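Local coordinates for protein beta-Ala-His dipeptidase (PDB 3DLJ) that hydrolyses Xaa-His dipeptides, above all carnosine and anserine, as a secreted metallopeptidase of the M20 family that binds two zinc ions per subunit, at residues A[248-261]-A[371-385]. Sequence-based numbering, arbitrary orientation.
Sequences HEPMADLVALLGSL and HLEDVFSKRNSSNKM
Asp253 and Arg379 form a salt bridge, and the same carboxylate also binds the loop that follows Arg379. Arg379 NE lies 2.7 Å from Asp253 OD1 in a nearly straight bond (165°). OD1 sits at the guanidinium edge and is met on its anti side, with the carboxylate and guanidinium planes close to perpendicular. The arginine chain bends at chi3 (70°), which lays one guanidinium face against Ala252 O and Ala256 CB. Asp253 OD2 takes two more bonds from opposite faces of its plane. Ser381 OG donates from the syn side at 2.7 Å, and Asn383 ND2 from the anti side at 2.6 Å. Three donors, besides a weak bond from Arg379 NH1, thus grip the buried carboxylate, which probably favours its charged form. Asn383 ND2 also reaches His248 O (3.0 Å), from above the carbonyl plane. Ser381 OG accepts from the backbone N of Asn383, closing an ST turn. The His248 ring lies over this loop, with Ser381 CA above its centre in a CH-pi contact, and ND1 hydrogen-bonds Ser382 OG. At the far end, His371 NE2 donates to Ser260 OG (3.0 Å) and weakly to Ser260 O. Between these polar ends, Leu257 CD2 packs on Val375 CG1 (3.8 Å) and Leu372 CD2, while Leu257 CD1 meets Met385 SD. Helix 250-258 and residues 371-377 of helix 361-377 cross in an antiparallel sense, local axes 9.7 Å apart at closest approach and 133° between N-to-C directions. This fits the two-helix layer of the M20 dimerisation (lid) domain, away from the two zinc ions. Asp253, Leu257 and Leu372 rest on strand 216-232, and Leu254 packs on strands 324-331 and 346-355.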
loop_
_atom_site.group_PDB
_atom_site.type_symbol
_atom_site.label_atom_id
_atom_site.label_comp_id
_atom_site.label_asym_id
_atom_site.label_seq_id
_atom_site.Cartn_x
_atom_site.Cartn_y
_atom_site.Cartn_z
ATOM N N HIS A 248 4.723 -35.212 18.844
ATOM C CA HIS A 248 4.367 -33.828 19.076
ATOM C C HIS A 248 4.360 -33.213 17.688
ATOM O O HIS A 248 5.421 -32.970 17.092
ATOM C CB HIS A 248 5.430 -33.109 19.895
ATOM C CG HIS A 248 5.496 -33.535 21.328
ATOM N ND1 HIS A 248 6.541 -34.287 21.830
ATOM C CD2 HIS A 248 4.685 -33.266 22.379
ATOM C CE1 HIS A 248 6.349 -34.495 23.122
ATOM N NE2 HIS A 248 5.233 -33.883 23.481
ATOM N N GLU A 249 3.171 -32.993 17.148
ATOM C CA GLU A 249 3.052 -32.542 15.768
ATOM C C GLU A 249 3.235 -31.029 15.649
ATOM O O GLU A 249 2.522 -30.268 16.313
ATOM C CB GLU A 249 1.713 -32.982 15.187
ATOM C CG GLU A 249 1.508 -34.479 15.221
ATOM C CD GLU A 249 0.264 -34.920 14.446
ATOM O OE1 GLU A 249 -0.075 -36.119 14.500
ATOM O OE2 GLU A 249 -0.373 -34.072 13.767
ATOM N N PRO A 250 4.207 -30.593 14.814
ATOM C CA PRO A 250 4.416 -29.170 14.545
ATOM C C PRO A 250 3.109 -28.389 14.320
ATOM O O PRO A 250 2.963 -27.312 14.892
ATOM C CB PRO A 250 5.300 -29.190 13.274
ATOM C CG PRO A 250 6.148 -30.402 13.503
ATOM C CD PRO A 250 5.177 -31.419 14.062
ATOM N N MET A 251 2.178 -28.928 13.514
ATOM C CA MET A 251 0.877 -28.254 13.280
ATOM C C MET A 251 0.045 -28.074 14.557
ATOM O O MET A 251 -0.617 -27.043 14.725
ATOM C CB MET A 251 0.038 -28.973 12.240
ATOM C CG MET A 251 0.386 -28.641 10.817
ATOM S SD MET A 251 0.110 -26.925 10.332
ATOM C CE MET A 251 -1.679 -26.858 10.084
ATOM N N ALA A 252 0.063 -29.067 15.445
ATOM C CA ALA A 252 -0.687 -28.966 16.692
ATOM C C ALA A 252 -0.121 -27.830 17.586
ATOM O O ALA A 252 -0.886 -27.072 18.148
ATOM C CB ALA A 252 -0.699 -30.327 17.439
ATOM N N ASP A 253 1.210 -27.737 17.693
ATOM C CA ASP A 253 1.905 -26.663 18.399
ATOM C C ASP A 253 1.616 -25.279 17.763
ATOM O O ASP A 253 1.254 -24.336 18.453
ATOM C CB ASP A 253 3.428 -26.927 18.425
ATOM C CG ASP A 253 3.841 -28.094 19.338
ATOM O OD1 ASP A 253 3.056 -28.478 20.233
ATOM O OD2 ASP A 253 4.981 -28.630 19.158
ATOM N N LEU A 254 1.759 -25.176 16.445
ATOM C CA LEU A 254 1.544 -23.906 15.753
ATOM C C LEU A 254 0.126 -23.394 15.886
ATOM O O LEU A 254 -0.082 -22.211 16.186
ATOM C CB LEU A 254 1.979 -23.989 14.272
ATOM C CG LEU A 254 1.817 -22.729 13.405
ATOM C CD1 LEU A 254 2.625 -21.535 13.986
ATOM C CD2 LEU A 254 2.184 -22.974 11.939
ATOM N N VAL A 255 -0.851 -24.279 15.714
ATOM C CA VAL A 255 -2.245 -23.923 15.875
ATOM C C VAL A 255 -2.578 -23.422 17.298
ATOM O O VAL A 255 -3.390 -22.496 17.477
ATOM C CB VAL A 255 -3.185 -25.098 15.425
ATOM C CG1 VAL A 255 -4.589 -24.879 15.911
ATOM C CG2 VAL A 255 -3.141 -25.253 13.895
ATOM N N ALA A 256 -1.953 -24.028 18.299
ATOM C CA ALA A 256 -2.096 -23.562 19.667
ATOM C C ALA A 256 -1.407 -22.197 19.868
ATOM O O ALA A 256 -1.925 -21.338 20.567
ATOM C CB ALA A 256 -1.552 -24.593 20.643
ATOM N N LEU A 257 -0.232 -22.007 19.267
ATOM C CA LEU A 257 0.447 -20.704 19.287
ATOM C C LEU A 257 -0.365 -19.607 18.629
ATOM O O LEU A 257 -0.573 -18.560 19.215
ATOM C CB LEU A 257 1.828 -20.799 18.623
ATOM C CG LEU A 257 2.830 -21.606 19.455
ATOM C CD1 LEU A 257 4.020 -21.971 18.611
ATOM C CD2 LEU A 257 3.245 -20.822 20.705
ATOM N N LEU A 258 -0.817 -19.852 17.411
ATOM C CA LEU A 258 -1.666 -18.905 16.684
ATOM C C LEU A 258 -3.003 -18.630 17.373
ATOM O O LEU A 258 -3.499 -17.500 17.342
ATOM C CB LEU A 258 -1.914 -19.423 15.258
ATOM C CG LEU A 258 -0.699 -19.571 14.329
ATOM C CD1 LEU A 258 -1.136 -20.136 12.958
ATOM C CD2 LEU A 258 0.072 -18.247 14.177
ATOM N N GLY A 259 -3.587 -19.660 17.988
ATOM C CA GLY A 259 -4.840 -19.530 18.701
ATOM C C GLY A 259 -4.773 -18.800 20.029
ATOM O O GLY A 259 -5.801 -18.514 20.623
ATOM N N SER A 260 -3.566 -18.495 20.488
ATOM C CA SER A 260 -3.333 -17.830 21.769
ATOM C C SER A 260 -3.222 -16.291 21.656
ATOM O O SER A 260 -3.015 -15.613 22.650
ATOM C CB SER A 260 -2.032 -18.383 22.375
ATOM O OG SER A 260 -0.899 -17.746 21.767
ATOM N N LEU A 261 -3.359 -15.763 20.439
ATOM C CA LEU A 261 -3.001 -14.376 20.115
ATOM C C LEU A 261 -4.128 -13.352 20.226
ATOM O O LEU A 261 -3.882 -12.216 20.609
ATOM C CB LEU A 261 -2.385 -14.297 18.705
ATOM C CG LEU A 261 -0.992 -14.924 18.498
ATOM C CD1 LEU A 261 -0.719 -15.124 17.011
ATOM C CD2 LEU A 261 0.154 -14.162 19.183
ATOM N N HIS A 371 5.357 -13.947 25.061
ATOM C CA HIS A 371 4.062 -14.585 25.080
ATOM C C HIS A 371 4.125 -15.960 24.408
ATOM O O HIS A 371 3.710 -16.964 24.999
ATOM C CB HIS A 371 3.005 -13.674 24.450
ATOM C CG HIS A 371 1.689 -14.347 24.229
ATOM N ND1 HIS A 371 0.783 -14.565 25.245
ATOM C CD2 HIS A 371 1.134 -14.865 23.108
ATOM C CE1 HIS A 371 -0.275 -15.188 24.759
ATOM N NE2 HIS A 371 -0.088 -15.375 23.466
ATOM N N LEU A 372 4.673 -16.005 23.198
ATOM C CA LEU A 372 4.745 -17.245 22.431
ATOM C C LEU A 372 5.586 -18.337 23.101
ATOM O O LEU A 372 5.162 -19.495 23.134
ATOM C CB LEU A 372 5.190 -16.971 20.982
ATOM C CG LEU A 372 4.147 -16.229 20.126
ATOM C CD1 LEU A 372 4.722 -15.786 18.784
ATOM C CD2 LEU A 372 2.863 -17.047 19.922
ATOM N N GLU A 373 6.763 -17.954 23.625
ATOM C CA GLU A 373 7.612 -18.808 24.466
ATOM C C GLU A 373 6.865 -19.345 25.670
ATOM O O GLU A 373 6.958 -20.531 25.976
ATOM C CB GLU A 373 8.880 -18.063 24.927
ATOM C CG GLU A 373 9.834 -17.805 23.770
ATOM C CD GLU A 373 11.015 -16.869 24.087
ATOM O OE1 GLU A 373 11.089 -16.242 25.177
ATOM O OE2 GLU A 373 11.879 -16.763 23.200
ATOM N N ASP A 374 6.112 -18.494 26.359
ATOM C CA ASP A 374 5.330 -18.968 27.502
ATOM C C ASP A 374 4.242 -19.995 27.104
ATOM O O ASP A 374 4.059 -21.012 27.789
ATOM C CB ASP A 374 4.762 -17.792 28.307
ATOM C CG ASP A 374 5.825 -17.103 29.182
ATOM O OD1 ASP A 374 6.972 -17.601 29.270
ATOM O OD2 ASP A 374 5.519 -16.057 29.801
ATOM N N VAL A 375 3.541 -19.749 26.001
ATOM C CA VAL A 375 2.550 -20.714 25.511
ATOM C C VAL A 375 3.227 -22.018 25.094
ATOM O O VAL A 375 2.778 -23.109 25.452
ATOM C CB VAL A 375 1.698 -20.144 24.346
ATOM C CG1 VAL A 375 0.840 -21.259 23.663
ATOM C CG2 VAL A 375 0.826 -19.001 24.848
ATOM N N PHE A 376 4.286 -21.906 24.301
ATOM C CA PHE A 376 4.993 -23.085 23.825
ATOM C C PHE A 376 5.580 -23.936 24.964
ATOM O O PHE A 376 5.486 -25.166 24.945
ATOM C CB PHE A 376 6.094 -22.687 22.862
ATOM C CG PHE A 376 6.706 -23.842 22.142
ATOM C CD1 PHE A 376 5.990 -24.522 21.157
ATOM C CD2 PHE A 376 8.018 -24.260 22.449
ATOM C CE1 PHE A 376 6.561 -25.580 20.475
ATOM C CE2 PHE A 376 8.593 -25.320 21.783
ATOM C CZ PHE A 376 7.866 -25.980 20.786
ATOM N N SER A 377 6.172 -23.286 25.955
ATOM C CA SER A 377 6.843 -24.037 27.006
ATOM C C SER A 377 5.840 -24.879 27.815
ATOM O O SER A 377 6.151 -26.006 28.178
ATOM C CB SER A 377 7.717 -23.127 27.878
ATOM O OG SER A 377 7.010 -22.681 29.017
ATOM N N LYS A 378 4.637 -24.342 28.049
ATOM C CA LYS A 378 3.524 -25.057 28.710
ATOM C C LYS A 378 3.051 -26.333 28.005
ATOM O O LYS A 378 2.368 -27.174 28.595
ATOM C CB LYS A 378 2.315 -24.133 28.902
ATOM C CG LYS A 378 2.484 -23.182 30.056
ATOM C CD LYS A 378 1.292 -22.247 30.166
ATOM C CE LYS A 378 1.679 -20.930 30.863
ATOM N NZ LYS A 378 1.853 -21.068 32.339
ATOM N N ARG A 379 3.410 -26.469 26.739
ATOM C CA ARG A 379 3.045 -27.641 25.973
ATOM C C ARG A 379 3.953 -28.850 26.221
ATOM O O ARG A 379 3.575 -29.968 25.900
ATOM C CB ARG A 379 2.989 -27.274 24.496
ATOM C CG ARG A 379 1.708 -26.542 24.188
ATOM C CD ARG A 379 1.510 -26.281 22.734
ATOM N NE ARG A 379 1.237 -27.465 21.926
ATOM C CZ ARG A 379 0.047 -28.041 21.802
ATOM N NH1 ARG A 379 -0.099 -29.098 21.005
ATOM N NH2 ARG A 379 -0.995 -27.572 22.472
ATOM N N ASN A 380 5.118 -28.623 26.831
ATOM C CA ASN A 380 6.139 -29.652 27.020
ATOM C C ASN A 380 6.363 -30.440 25.712
ATOM O O ASN A 380 6.196 -31.667 25.662
ATOM C CB ASN A 380 5.800 -30.596 28.205
ATOM C CG ASN A 380 5.692 -29.868 29.545
ATOM O OD1 ASN A 380 6.379 -28.876 29.791
ATOM N ND2 ASN A 380 4.833 -30.381 30.430
ATOM N N SER A 381 6.725 -29.717 24.657
ATOM C CA SER A 381 6.860 -30.298 23.326
ATOM C C SER A 381 8.336 -30.542 23.030
ATOM O O SER A 381 9.180 -29.853 23.568
ATOM C CB SER A 381 6.255 -29.365 22.288
ATOM O OG SER A 381 6.573 -29.761 20.964
ATOM N N SER A 382 8.627 -31.514 22.166
ATOM C CA SER A 382 9.986 -31.829 21.754
ATOM C C SER A 382 10.411 -30.946 20.593
ATOM O O SER A 382 11.578 -30.929 20.210
ATOM C CB SER A 382 10.073 -33.301 21.338
ATOM O OG SER A 382 9.229 -33.592 20.219
ATOM N N ASN A 383 9.447 -30.227 20.010
ATOM C CA ASN A 383 9.721 -29.345 18.871
ATOM C C ASN A 383 10.509 -28.106 19.259
ATOM O O ASN A 383 10.557 -27.708 20.413
ATOM C CB ASN A 383 8.404 -28.966 18.165
ATOM C CG ASN A 383 7.728 -30.157 17.545
ATOM O OD1 ASN A 383 8.401 -31.082 17.088
ATOM N ND2 ASN A 383 6.397 -30.155 17.522
ATOM N N LYS A 384 11.138 -27.518 18.267
ATOM C CA LYS A 384 11.842 -26.258 18.418
ATOM C C LYS A 384 10.942 -25.139 17.897
ATOM O O LYS A 384 10.271 -25.292 16.892
ATOM C CB LYS A 384 13.181 -26.331 17.668
ATOM C CG LYS A 384 13.790 -24.996 17.268
ATOM N N MET A 385 10.877 -24.031 18.618
ATOM C CA MET A 385 10.166 -22.884 18.098
ATOM C C MET A 385 11.095 -21.706 17.879
ATOM O O MET A 385 11.882 -21.354 18.744
ATOM C CB MET A 385 9.010 -22.479 18.992
ATOM C CG MET A 385 8.290 -21.235 18.470
ATOM S SD MET A 385 7.246 -20.518 19.726
ATOM C CE MET A 385 8.456 -19.892 20.882
#